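Side-chain contacts in ADP-ribose pyrophosphatase MutT (Rickettsia felis, PDB 4KYX), which probably hydrolyses oxidised nucleoside triphosphates such as 8-oxo-dGTP, as a magnesium-dependent pyrophosphatase of the Nudix family: residues L131-K134 and R135-K139; N124-S127 and N128-L131. All coordinates share one frame; numbering follows the deposited sequence.

Contact 1 (L131-K134 and R135-K139); sequences LPLK and RLIEK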
ATOM      1  N   LEU A 131       6.894   6.778 -12.926  1.00 20.46           N
ATOM      2  CA  LEU A 131       7.823   6.034 -12.063  1.00 20.35           C
ATOM      3  C   LEU A 131       7.196   4.777 -11.408  1.00 19.21           C
ATOM      4  O   LEU A 131       7.731   3.692 -11.471  1.00 18.76           O
ATOM      5  CB  LEU A 131       8.419   6.957 -11.008  1.00 21.29           C
ATOM      6  CG  LEU A 131       9.301   6.293  -9.970  1.00 22.45           C
ATOM      7  CD1 LEU A 131      10.506   5.643 -10.659  1.00 23.31           C
ATOM      8  CD2 LEU A 131       9.757   7.373  -8.993  1.00 23.39           C
ATOM      9  N   PRO A 132       6.030   4.933 -10.816  1.00 18.71           N
ATOM     10  CA  PRO A 132       5.495   3.740 -10.151  1.00 18.24           C
ATOM     11  C   PRO A 132       5.232   2.586 -11.098  1.00 17.84           C
ATOM     12  O   PRO A 132       5.458   1.441 -10.747  1.00 17.36           O
ATOM     13  CB  PRO A 132       4.256   4.261  -9.427  1.00 18.09           C
ATOM     14  CG  PRO A 132       4.394   5.751  -9.388  1.00 18.22           C
ATOM     15  CD  PRO A 132       5.368   6.183 -10.426  1.00 18.70           C
ATOM     16  N   LEU A 133       4.766   2.890 -12.320  1.00 18.23           N
ATOM     17  CA  LEU A 133       4.513   1.887 -13.333  1.00 18.69           C
ATOM     18  C   LEU A 133       5.845   1.290 -13.804  1.00 19.28           C
ATOM     19  O   LEU A 133       5.938   0.088 -13.976  1.00 19.55           O
ATOM     20  CB  LEU A 133       3.772   2.522 -14.540  1.00 18.90           C
ATOM     21  CG  LEU A 133       3.511   1.616 -15.741  1.00 19.48           C
ATOM     22  CD1 LEU A 133       2.766   0.363 -15.321  1.00 19.60           C
ATOM     23  CD2 LEU A 133       2.708   2.333 -16.805  1.00 19.13           C
ATOM     24  N   LYS A 134       6.846   2.137 -14.039  1.00 20.21           N
ATOM     25  CA  LYS A 134       8.188   1.677 -14.377  1.00 21.71           C
ATOM     26  C   LYS A 134       8.673   0.658 -13.343  1.00 22.23           C
ATOM     27  O   LYS A 134       9.184  -0.398 -13.714  1.00 22.59           O
ATOM     28  CB  LYS A 134       9.171   2.864 -14.479  1.00 22.82           C
ATOM     29  CG  LYS A 134      10.570   2.537 -15.033  1.00 24.39           C
ATOM     30  CD  LYS A 134      10.499   2.168 -16.521  1.00 25.39           C
ATOM     31  CE  LYS A 134      11.828   2.165 -17.275  1.00 26.92           C
ATOM     32  NZ  LYS A 134      11.522   1.835 -18.689  1.00 27.16           N
ATOM     33  N   ARG A 135       8.495   0.986 -12.069  1.00 22.26           N
ATOM     34  CA  ARG A 135       8.887   0.091 -10.990  1.00 23.44           C
ATOM     35  C   ARG A 135       8.156  -1.227 -11.044  1.00 22.51           C
ATOM     36  O   ARG A 135       8.747  -2.310 -10.844  1.00 23.09           O
ATOM     37  CB  ARG A 135       8.714   0.767  -9.611  1.00 24.72           C
ATOM     38  CG  ARG A 135       9.773   1.834  -9.401  1.00 27.32           C
ATOM     39  CD  ARG A 135       9.911   2.318  -7.988  1.00 30.68           C
ATOM     40  NE  ARG A 135      11.326   2.336  -7.720  1.00 34.87           N
ATOM     41  CZ  ARG A 135      11.990   1.631  -6.812  1.00 37.41           C
ATOM     42  NH1 ARG A 135      13.313   1.736  -6.791  1.00 37.15           N
ATOM     43  NH2 ARG A 135      11.369   0.866  -5.896  1.00 41.89           N
ATOM     44  N   LEU A 136       6.852  -1.144 -11.283  1.00 21.83           N
ATOM     45  CA  LEU A 136       6.078  -2.331 -11.447  1.00 21.67           C
ATOM     46  C   LEU A 136       6.582  -3.203 -12.612  1.00 23.18           C
ATOM     47  O   LEU A 136       6.803  -4.416 -12.479  1.00 23.59           O
ATOM     48  CB  LEU A 136       4.629  -1.947 -11.631  1.00 21.21           C
ATOM     49  CG  LEU A 136       3.748  -3.129 -11.982  1.00 21.71           C
ATOM     50  CD1 LEU A 136       3.771  -4.087 -10.818  1.00 22.22           C
ATOM     51  CD2 LEU A 136       2.331  -2.735 -12.306  1.00 21.45           C
ATOM     52  N   ILE A 137       6.748  -2.584 -13.777  1.00 23.72           N
ATOM     53  CA  ILE A 137       7.214  -3.339 -14.960  1.00 25.31           C
ATOM     54  C   ILE A 137       8.594  -4.014 -14.760  1.00 27.02           C
ATOM     55  O   ILE A 137       8.791  -5.145 -15.162  1.00 27.42           O
ATOM     56  CB  ILE A 137       7.174  -2.460 -16.217  1.00 25.17           C
ATOM     57  CG1 ILE A 137       5.757  -2.024 -16.462  1.00 24.87           C
ATOM     58  CG2 ILE A 137       7.760  -3.210 -17.414  1.00 26.52           C
ATOM     59  CD1 ILE A 137       4.753  -3.148 -16.534  1.00 25.12           C
ATOM     60  N   GLU A 138       9.501  -3.353 -14.055  1.00 27.36           N
ATOM     61  CA  GLU A 138      10.840  -3.891 -13.847  1.00 29.22           C
ATOM     62  C   GLU A 138      10.899  -4.640 -12.535  1.00 29.08           C
ATOM     63  O   GLU A 138      11.969  -4.942 -12.019  1.00 30.47           O
ATOM     64  CB  GLU A 138      11.855  -2.763 -13.896  1.00 30.28           C
ATOM     65  CG  GLU A 138      11.730  -1.900 -15.164  1.00 30.78           C
ATOM     66  CD  GLU A 138      12.147  -2.588 -16.458  1.00 32.57           C
ATOM     67  OE1 GLU A 138      12.669  -3.717 -16.416  1.00 34.94           O
ATOM     68  OE2 GLU A 138      11.959  -1.995 -17.548  1.00 34.59           O
ATOM     69  N   LYS A 139       9.724  -4.960 -12.009  1.00 28.37           N
ATOM     70  CA  LYS A 139       9.562  -5.676 -10.737  1.00 29.07           C
ATOM     71  C   LYS A 139      10.362  -5.120  -9.536  1.00 28.16           C
ATOM     72  O   LYS A 139      10.774  -5.890  -8.650  1.00 28.63           O
ATOM     73  CB  LYS A 139       9.924  -7.143 -10.926  1.00 32.15           C
ATOM     74  CG  LYS A 139       9.248  -7.847 -12.083  1.00 34.25           C
ATOM     75  CD  LYS A 139       9.510  -9.349 -11.956  1.00 37.81           C
ATOM     76  CE  LYS A 139       9.400 -10.087 -13.276  1.00 39.89           C
ATOM     77  NZ  LYS A 139       8.022  -9.973 -13.813  1.00 39.99           N
TER
HETATM   78  O   HOH W   1       9.756  -0.474 -18.300  1.00 38.84           O

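Contact 2 (N124-S127 and N128-L131); sequences NLPS and NLFL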
ATOM      1  N   ASN A 124       5.434  -4.439 -25.934  1.00 35.47           N
ATOM      2  CA  ASN A 124       5.679  -3.255 -26.712  1.00 34.14           C
ATOM      3  C   ASN A 124       5.342  -1.996 -25.920  1.00 30.68           C
ATOM      4  O   ASN A 124       4.804  -1.050 -26.478  1.00 29.26           O
ATOM      5  CB  ASN A 124       4.826  -3.318 -27.984  1.00 35.87           C
ATOM      6  CG  ASN A 124       5.122  -2.201 -28.955  1.00 36.92           C
ATOM      7  OD1 ASN A 124       6.248  -1.769 -29.099  1.00 39.08           O
ATOM      8  ND2 ASN A 124       4.095  -1.748 -29.652  1.00 38.14           N
ATOM      9  N   LEU A 125       5.639  -1.982 -24.615  1.00 29.28           N
ATOM     10  CA  LEU A 125       5.374  -0.800 -23.807  1.00 27.43           C
ATOM     11  C   LEU A 125       6.317   0.349 -24.151  1.00 27.79           C
ATOM     12  O   LEU A 125       7.467   0.145 -24.574  1.00 28.40           O
ATOM     13  CB  LEU A 125       5.462  -1.094 -22.299  1.00 26.82           C
ATOM     14  CG  LEU A 125       4.411  -2.006 -21.699  1.00 26.57           C
ATOM     15  CD1 LEU A 125       4.515  -1.971 -20.179  1.00 26.65           C
ATOM     16  CD2 LEU A 125       3.018  -1.621 -22.175  1.00 26.16           C
ATOM     17  N   PRO A 126       5.825   1.581 -24.005  1.00 27.08           N
ATOM     18  CA  PRO A 126       6.732   2.716 -24.145  1.00 27.21           C
ATOM     19  C   PRO A 126       7.790   2.712 -23.073  1.00 26.95           C
ATOM     20  O   PRO A 126       7.619   2.074 -22.039  1.00 24.73           O
ATOM     21  CB  PRO A 126       5.818   3.937 -24.013  1.00 27.02           C
ATOM     22  CG  PRO A 126       4.417   3.441 -23.995  1.00 26.12           C
ATOM     23  CD  PRO A 126       4.398   1.956 -23.952  1.00 25.97           C
ATOM     24  N   SER A 127       8.901   3.399 -23.330  1.00 27.76           N
ATOM     25  CA  SER A 127      10.016   3.458 -22.389  1.00 28.15           C
ATOM     26  C   SER A 127       9.816   4.409 -21.261  1.00 26.96           C
ATOM     27  O   SER A 127      10.288   4.163 -20.145  1.00 28.25           O
ATOM     28  CB  SER A 127      11.294   3.966 -23.113  1.00 30.24           C
ATOM     29  OG  SER A 127      12.113   2.873 -23.386  1.00 33.13           O
ATOM     30  N   ASN A 128       9.188   5.528 -21.596  1.00 26.53           N
ATOM     31  CA  ASN A 128       8.986   6.665 -20.724  1.00 26.05           C
ATOM     32  C   ASN A 128       7.717   6.474 -19.857  1.00 23.72           C
ATOM     33  O   ASN A 128       6.706   7.105 -20.059  1.00 22.23           O
ATOM     34  CB  ASN A 128       8.834   7.941 -21.580  1.00 28.62           C
ATOM     35  CG  ASN A 128       8.012   7.725 -22.864  1.00 30.69           C
ATOM     36  OD1 ASN A 128       8.127   6.688 -23.560  1.00 33.58           O
ATOM     37  ND2 ASN A 128       7.238   8.738 -23.232  1.00 32.29           N
ATOM     38  N   LEU A 129       7.799   5.558 -18.925  1.00 22.60           N
ATOM     39  CA  LEU A 129       6.692   5.261 -18.056  1.00 21.29           C
ATOM     40  C   LEU A 129       6.756   6.037 -16.724  1.00 21.31           C
ATOM     41  O   LEU A 129       7.834   6.184 -16.142  1.00 22.45           O
ATOM     42  CB  LEU A 129       6.736   3.770 -17.788  1.00 21.42           C
ATOM     43  CG  LEU A 129       6.616   2.871 -19.004  1.00 21.42           C
ATOM     44  CD1 LEU A 129       6.599   1.448 -18.503  1.00 21.82           C
ATOM     45  CD2 LEU A 129       5.377   3.152 -19.847  1.00 21.10           C
ATOM     46  N   PHE A 130       5.608   6.473 -16.231  1.00 21.28           N
ATOM     47  CA  PHE A 130       5.442   7.088 -14.908  1.00 21.72           C
ATOM     48  C   PHE A 130       6.184   6.181 -13.893  1.00 20.75           C
ATOM     49  O   PHE A 130       6.108   4.972 -14.006  1.00 19.77           O
ATOM     50  CB  PHE A 130       3.924   7.117 -14.615  1.00 23.15           C
ATOM     51  CG  PHE A 130       3.525   7.767 -13.331  1.00 24.46           C
ATOM     52  CD1 PHE A 130       4.040   8.991 -12.953  1.00 27.58           C
ATOM     53  CD2 PHE A 130       2.544   7.194 -12.551  1.00 25.67           C
ATOM     54  CE1 PHE A 130       3.645   9.594 -11.748  1.00 28.53           C
ATOM     55  CE2 PHE A 130       2.149   7.784 -11.361  1.00 26.82           C
ATOM     56  CZ  PHE A 130       2.696   9.000 -10.977  1.00 27.91           C
ATOM     57  N   LEU A 131       6.894   6.778 -12.926  1.00 20.46           N
ATOM     58  CA  LEU A 131       7.823   6.034 -12.063  1.00 20.35           C
ATOM     59  C   LEU A 131       7.196   4.777 -11.408  1.00 19.21           C
ATOM     60  O   LEU A 131       7.731   3.692 -11.471  1.00 18.76           O
ATOM     61  CB  LEU A 131       8.419   6.957 -11.008  1.00 21.29           C
ATOM     62  CG  LEU A 131       9.301   6.293  -9.970  1.00 22.45           C
ATOM     63  CD1 LEU A 131      10.506   5.643 -10.659  1.00 23.31           C
ATOM     64  CD2 LEU A 131       9.757   7.373  -8.993  1.00 23.39           C
TER

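Contact 1 (L131-K134 and R135-K139)
The guanidinium of R135 has CD1 of L131 at its edge, near its plane, and the two side chains run side by side in the same direction, one helical turn apart. Their aliphatic parts meet where CD1 of L131 lies 4.1 Å from CG of R135. NE of R135 makes a weak, long ion pair with D82. The carboxylate of E138 is the other flat group: its OE2 lies 4.0 Å from NZ of K134, beyond a salt bridge. A water closes the gap, accepting from NZ of K134 at 2.9 Å and donating to OE2 of E138 at 2.8 Å. Both chains bend at chi2 (69° in K134, -70° in E138), which keeps their ends within reach of that one water. NZ of K134 also donates to O of S127 in the preceding loop. L133, which is buried, and I137 run alongside each other, CD1 of L133 touching CG1 of I137 at 4.0 Å. Four successive i to i+4 bonds fix this spacing; the straightest, at 171°, joins N of I137 to O of L133 over 2.8 Å. The helix ends in a Schellman motif: N of K140 reaches O of R135 and N of K139 reaches O of L136, with K139, of positive phi, as the C-prime residue. Helix 131-137 packs against the mixed sheet of the Nudix fold, P132 and L136 resting on strands 75-84 and 89-99, while I137 meets L125 and I147 in loops.

Contact 2 (N124-S127 and N128-L131)
An inverse gamma turn centred on N128 shapes the loop between strand 116-120 and helix 131-137, and brings S127 and L129 together across it. The bond that closes the turn, from N of L129 to O of S127, is 3.1 Å long and weak, its angle at the hydrogen only 138°. N of N128, at the centre, is buried here and has no hydrogen-bonding partner in the model. The L129 side chain lies over the oxygen end of the P126 carbonyl, CG and CD2 of L129 each 3.3 Å from O of P126. The first torsion of L129, -60°, sets CG beside its own backbone N and thus on the side of the preceding residues. Farther out, CD1 of L129 meets CD1 of L125 at 4.3 Å, an apolar contact between residues four apart. In the Nudix fold this loop runs along the small antiparallel sheet: L125 and P126 touch strands 28-34 and 116-120, and Y42 of strand 40-43 packs on P126, N128 and L129. The N128 amide is anchored through ND2, which donates to the carbonyl O of S40. Its chi1 of 39° places CG between the backbone N and the carbonyl carbon, from where OD1 of N128 merely rests against CB of P126 at 3.6 Å.

Contact 2 leads directly into contact 1: the two share L131, and their centres are about 9 Å apart. F130 is the N-cap of helix 131-137, so the loop hands over to the helix at this point. From the helix, the side chains of K134 and I137 reach back to the loop. NZ of K134 comes to 3.0 Å from O of S127, the same carbonyl that accepts in the gamma turn. Apolar packing runs beside this bond, with CD1 of I137 at 3.8 Å from CD1 of L125 and CG1 of I137 at 4.1 Å from CD1 of L129. Contact 2 borders the three-stranded sheet and contact 1 the mixed sheet, so together they bridge the two.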